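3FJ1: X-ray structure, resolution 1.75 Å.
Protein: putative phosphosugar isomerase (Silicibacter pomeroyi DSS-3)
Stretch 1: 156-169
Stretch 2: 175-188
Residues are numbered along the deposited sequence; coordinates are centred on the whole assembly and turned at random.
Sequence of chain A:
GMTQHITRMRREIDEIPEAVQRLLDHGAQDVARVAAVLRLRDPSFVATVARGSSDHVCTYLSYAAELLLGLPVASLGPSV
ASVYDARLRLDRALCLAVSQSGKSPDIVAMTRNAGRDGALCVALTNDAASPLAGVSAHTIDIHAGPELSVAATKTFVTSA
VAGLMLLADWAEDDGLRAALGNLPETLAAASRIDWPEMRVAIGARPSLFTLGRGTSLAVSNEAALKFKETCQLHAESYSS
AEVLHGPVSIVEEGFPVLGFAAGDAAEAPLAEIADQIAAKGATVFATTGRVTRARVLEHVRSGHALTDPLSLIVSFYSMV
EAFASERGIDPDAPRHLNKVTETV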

# COMPACT_ATOMS: atom_id res chain seq x y z
N PHE A 156 -14.73 1.36 -11.05
CA PHE A 156 -14.01 0.28 -10.34
C PHE A 156 -14.29 -1.11 -10.96
O PHE A 156 -13.36 -1.86 -11.30
CB PHE A 156 -14.36 0.25 -8.86
CG PHE A 156 -13.59 -0.80 -8.11
CD1 PHE A 156 -12.34 -0.51 -7.61
CD2 PHE A 156 -14.04 -2.10 -8.04
CE1 PHE A 156 -11.59 -1.47 -6.96
CE2 PHE A 156 -13.29 -3.10 -7.37
CZ PHE A 156 -12.04 -2.77 -6.84
N VAL A 157 -15.57 -1.45 -11.10
CA VAL A 157 -15.97 -2.78 -11.59
C VAL A 157 -15.48 -3.03 -13.00
O VAL A 157 -14.83 -4.04 -13.23
CB VAL A 157 -17.49 -3.03 -11.44
CG1 VAL A 157 -17.88 -4.34 -12.09
CG2 VAL A 157 -17.88 -3.03 -9.94
N THR A 158 -15.75 -2.11 -13.92
CA THR A 158 -15.33 -2.27 -15.32
C THR A 158 -13.81 -2.25 -15.52
O THR A 158 -13.29 -2.97 -16.37
CB THR A 158 -15.99 -1.24 -16.27
OG1 THR A 158 -15.65 0.09 -15.89
CG2 THR A 158 -17.53 -1.43 -16.31
N SER A 159 -13.09 -1.44 -14.73
CA SER A 159 -11.62 -1.44 -14.78
C SER A 159 -11.09 -2.85 -14.45
O SER A 159 -10.21 -3.41 -15.16
CB SER A 159 -11.03 -0.39 -13.83
OG SER A 159 -11.28 0.95 -14.29
N ALA A 160 -11.59 -3.41 -13.35
CA ALA A 160 -11.18 -4.72 -12.94
C ALA A 160 -11.57 -5.78 -13.97
O ALA A 160 -10.74 -6.63 -14.30
CB ALA A 160 -11.72 -5.05 -11.52
N VAL A 161 -12.79 -5.70 -14.51
CA VAL A 161 -13.23 -6.65 -15.51
C VAL A 161 -12.35 -6.59 -16.76
O VAL A 161 -11.92 -7.65 -17.26
CB VAL A 161 -14.72 -6.48 -15.85
CG1 VAL A 161 -15.07 -7.28 -17.07
CG2 VAL A 161 -15.57 -6.92 -14.64
N ALA A 162 -12.07 -5.38 -17.24
CA ALA A 162 -11.17 -5.19 -18.39
C ALA A 162 -9.82 -5.87 -18.17
O ALA A 162 -9.32 -6.58 -19.07
CB ALA A 162 -11.00 -3.71 -18.73
N GLY A 163 -9.20 -5.62 -17.01
CA GLY A 163 -7.92 -6.25 -16.66
C GLY A 163 -8.03 -7.77 -16.57
O GLY A 163 -7.15 -8.50 -17.04
N LEU A 164 -9.11 -8.26 -15.98
CA LEU A 164 -9.33 -9.71 -15.88
C LEU A 164 -9.53 -10.38 -17.25
O LEU A 164 -9.04 -11.48 -17.46
CB LEU A 164 -10.48 -10.06 -14.91
CG LEU A 164 -10.18 -9.84 -13.40
CD1 LEU A 164 -11.48 -9.98 -12.63
CD2 LEU A 164 -9.03 -10.73 -12.79
N MSE A 165 -10.27 -9.71 -18.14
CA MSE A 165 -10.48 -10.19 -19.54
C MSE A 165 -9.13 -10.32 -20.24
O MSE A 165 -8.85 -11.32 -20.90
CB MSE A 165 -11.36 -9.21 -20.33
CG MSE A 165 -12.84 -9.23 -19.95
SE MSE A 165 -13.78 -7.70 -20.75
CE MSE A 165 -13.69 -8.10 -22.68
N LEU A 166 -8.26 -9.35 -20.03
CA LEU A 166 -6.95 -9.34 -20.67
C LEU A 166 -6.14 -10.51 -20.16
O LEU A 166 -5.59 -11.28 -20.94
CB LEU A 166 -6.23 -8.01 -20.41
CG LEU A 166 -4.85 -7.78 -21.03
CD1 LEU A 166 -4.91 -7.84 -22.57
CD2 LEU A 166 -4.28 -6.41 -20.51
N LEU A 167 -6.10 -10.66 -18.84
CA LEU A 167 -5.36 -11.75 -18.22
C LEU A 167 -5.91 -13.13 -18.62
O LEU A 167 -5.14 -14.07 -18.80
CB LEU A 167 -5.38 -11.60 -16.70
CG LEU A 167 -4.61 -10.41 -16.13
CD1 LEU A 167 -4.82 -10.30 -14.61
CD2 LEU A 167 -3.16 -10.53 -16.49
N ALA A 168 -7.22 -13.23 -18.75
CA ALA A 168 -7.86 -14.47 -19.10
C ALA A 168 -7.54 -14.84 -20.57
O ALA A 168 -7.26 -16.01 -20.85
CB ALA A 168 -9.35 -14.38 -18.87
N ASP A 169 -7.54 -13.86 -21.46
CA ASP A 169 -7.20 -14.13 -22.88
C ASP A 169 -5.70 -14.46 -22.98
O ASP A 169 -5.28 -15.34 -23.73
CB ASP A 169 -7.52 -12.93 -23.80
CG ASP A 169 -9.00 -12.83 -24.22
OD1 ASP A 169 -9.79 -13.80 -24.01
OD2 ASP A 169 -9.38 -11.75 -24.76
N GLY A 175 -12.03 -21.24 -17.83
CA GLY A 175 -12.87 -21.15 -16.62
C GLY A 175 -13.09 -19.69 -16.24
O GLY A 175 -14.23 -19.25 -15.94
N LEU A 176 -12.01 -18.92 -16.26
CA LEU A 176 -12.13 -17.49 -15.99
C LEU A 176 -12.96 -16.75 -17.06
O LEU A 176 -13.77 -15.89 -16.71
CB LEU A 176 -10.74 -16.85 -15.84
CG LEU A 176 -10.74 -15.35 -15.51
CD1 LEU A 176 -11.68 -15.00 -14.32
CD2 LEU A 176 -9.31 -14.91 -15.26
N ARG A 177 -12.74 -17.06 -18.35
CA ARG A 177 -13.52 -16.44 -19.44
C ARG A 177 -15.00 -16.74 -19.26
O ARG A 177 -15.84 -15.88 -19.50
CB ARG A 177 -13.08 -16.93 -20.82
CG ARG A 177 -11.79 -16.37 -21.41
CD ARG A 177 -11.31 -17.36 -22.53
NE ARG A 177 -10.29 -16.80 -23.39
CZ ARG A 177 -9.45 -17.50 -24.13
NH1 ARG A 177 -9.40 -18.84 -24.08
NH2 ARG A 177 -8.59 -16.86 -24.90
N ALA A 178 -15.33 -17.95 -18.81
CA ALA A 178 -16.75 -18.33 -18.61
C ALA A 178 -17.36 -17.55 -17.49
O ALA A 178 -18.50 -17.09 -17.62
CB ALA A 178 -16.87 -19.84 -18.33
N ALA A 179 -16.63 -17.43 -16.37
CA ALA A 179 -17.09 -16.64 -15.24
C ALA A 179 -17.30 -15.17 -15.63
O ALA A 179 -18.31 -14.56 -15.29
CB ALA A 179 -16.12 -16.73 -14.10
N LEU A 180 -16.32 -14.61 -16.33
CA LEU A 180 -16.43 -13.23 -16.82
C LEU A 180 -17.70 -13.06 -17.67
O LEU A 180 -18.43 -12.07 -17.53
CB LEU A 180 -15.19 -12.85 -17.64
CG LEU A 180 -13.91 -12.62 -16.85
CD1 LEU A 180 -12.64 -12.71 -17.78
CD2 LEU A 180 -13.95 -11.28 -16.02
N GLY A 181 -17.94 -14.04 -18.53
CA GLY A 181 -19.10 -14.04 -19.42
C GLY A 181 -20.42 -13.99 -18.67
O GLY A 181 -21.40 -13.42 -19.16
N ASN A 182 -20.46 -14.62 -17.51
CA ASN A 182 -21.66 -14.61 -16.66
C ASN A 182 -21.76 -13.47 -15.65
O ASN A 182 -22.73 -13.41 -14.89
CB ASN A 182 -21.77 -15.93 -15.90
CG ASN A 182 -22.03 -17.11 -16.82
OD1 ASN A 182 -22.86 -17.02 -17.74
ND2 ASN A 182 -21.30 -18.21 -16.61
N LEU A 183 -20.78 -12.57 -15.62
CA LEU A 183 -20.78 -11.50 -14.63
C LEU A 183 -22.01 -10.60 -14.60
O LEU A 183 -22.41 -10.22 -13.51
CB LEU A 183 -19.53 -10.63 -14.70
CG LEU A 183 -18.35 -11.08 -13.85
CD1 LEU A 183 -17.16 -10.11 -14.10
CD2 LEU A 183 -18.70 -11.17 -12.36
N PRO A 184 -22.54 -10.19 -15.76
CA PRO A 184 -23.75 -9.37 -15.69
C PRO A 184 -24.87 -10.02 -14.84
O PRO A 184 -25.46 -9.35 -14.03
CB PRO A 184 -24.15 -9.23 -17.15
CG PRO A 184 -22.82 -9.31 -17.90
CD PRO A 184 -22.05 -10.35 -17.15
N GLU A 185 -25.07 -11.33 -14.99
CA GLU A 185 -26.06 -12.07 -14.19
C GLU A 185 -25.69 -12.04 -12.71
O GLU A 185 -26.51 -11.70 -11.86
CB GLU A 185 -26.17 -13.53 -14.66
CG GLU A 185 -27.23 -14.37 -13.95
CD GLU A 185 -27.28 -15.83 -14.39
OE1 GLU A 185 -26.24 -16.52 -14.43
OE2 GLU A 185 -28.40 -16.32 -14.64
N THR A 186 -24.45 -12.44 -12.42
CA THR A 186 -23.93 -12.49 -11.06
C THR A 186 -24.05 -11.13 -10.39
O THR A 186 -24.48 -11.04 -9.23
CB THR A 186 -22.44 -12.95 -11.08
OG1 THR A 186 -22.35 -14.23 -11.71
CG2 THR A 186 -21.86 -13.07 -9.64
N LEU A 187 -23.67 -10.07 -11.11
CA LEU A 187 -23.63 -8.73 -10.52
C LEU A 187 -25.02 -8.15 -10.35
O LEU A 187 -25.26 -7.38 -9.40
CB LEU A 187 -22.72 -7.78 -11.29
CG LEU A 187 -21.24 -8.24 -11.30
CD1 LEU A 187 -20.35 -7.22 -12.06
CD2 LEU A 187 -20.68 -8.51 -9.90
N ALA A 188 -25.93 -8.54 -11.23
CA ALA A 188 -27.32 -8.13 -11.10
C ALA A 188 -27.84 -8.67 -9.76
O ALA A 188 -28.39 -7.92 -8.96
CB ALA A 188 -28.16 -8.66 -12.24

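Stretch 1 is helical throughout, and its i to i-4 ladder runs unbroken from A160 N to F156 O (3.1 Å) through D169 N to M165 O (2.9 Å). Stretch 2 divides into two helical segments, 175-181 and 183-188, with N182 between them. The axis of the first segment passes 9.2 Å from that of stretch 1 at closest approach, and their N-to-C directions differ by 150°, so the two helices run roughly antiparallel. The spacing between backbones is uneven: the CA atoms of A168 and R177 lie 6.0 Å apart, whereas those of V157 and L187 are 9.8 Å apart. The close pair includes an alanine, A168; at the wider pair, branched side chains span the gap.

The clearest bump in a hollow is L180. Its CA-to-CB bond points toward stretch 1, and its side chain (chi1 m, chi2 t) sits among V161, L164, M165 and A168, residues spaced three and four apart that frame a hole on the helix surface. Contacts line that hole on several sides: L180 CD1 is 3.8 Å from A168 CB and 4.1 Å from M165 CG, while L180 CD2 is 3.8 Å from L164 CB and 4.3 Å from V161 CG1. The fit extends to the backbone, since L180 CD1 also lies 3.8 Å from M165 CA. No residue of either stretch has more area covered by the other, 73 Å², out of a summed burial of 456 Å².

One turn earlier, L176 points toward the same helix and brings its CD2 to 3.6 Å from A168 CB. The small A168 methyl therefore touches two leucines, L176 and L180. Beyond N182 the apolar seam continues: L183 CD1 meets V161 CG2 at 3.6 Å, and L187 CD1 reaches V157 CG1 at 3.8 Å. These contacts are hydrocarbon against hydrocarbon, held by dispersion and the exclusion of water.

The polar contact lies at the partly exposed end of the seam. The CA-to-CB bonds of D169 and R177 both point sideways, but the ends of their side chains approach one another and form a salt bridge. R177 NE donates to D169 OD1 at 3.1 Å with an N-H...O angle of 165°, close to linear; R177 NH2 adds a weak bond to D169 OD1 at 3.4 Å and 143°. The carboxylate oxygen thus sits at the guanidinium edge, near its plane, where the N-H bonds point. A168 O lies over one guanidinium face, 4.0 Å from R177 NE, and A168 CB is 4.0 Å from R177 CG, so the arginine's aliphatic stem also packs against the alanine.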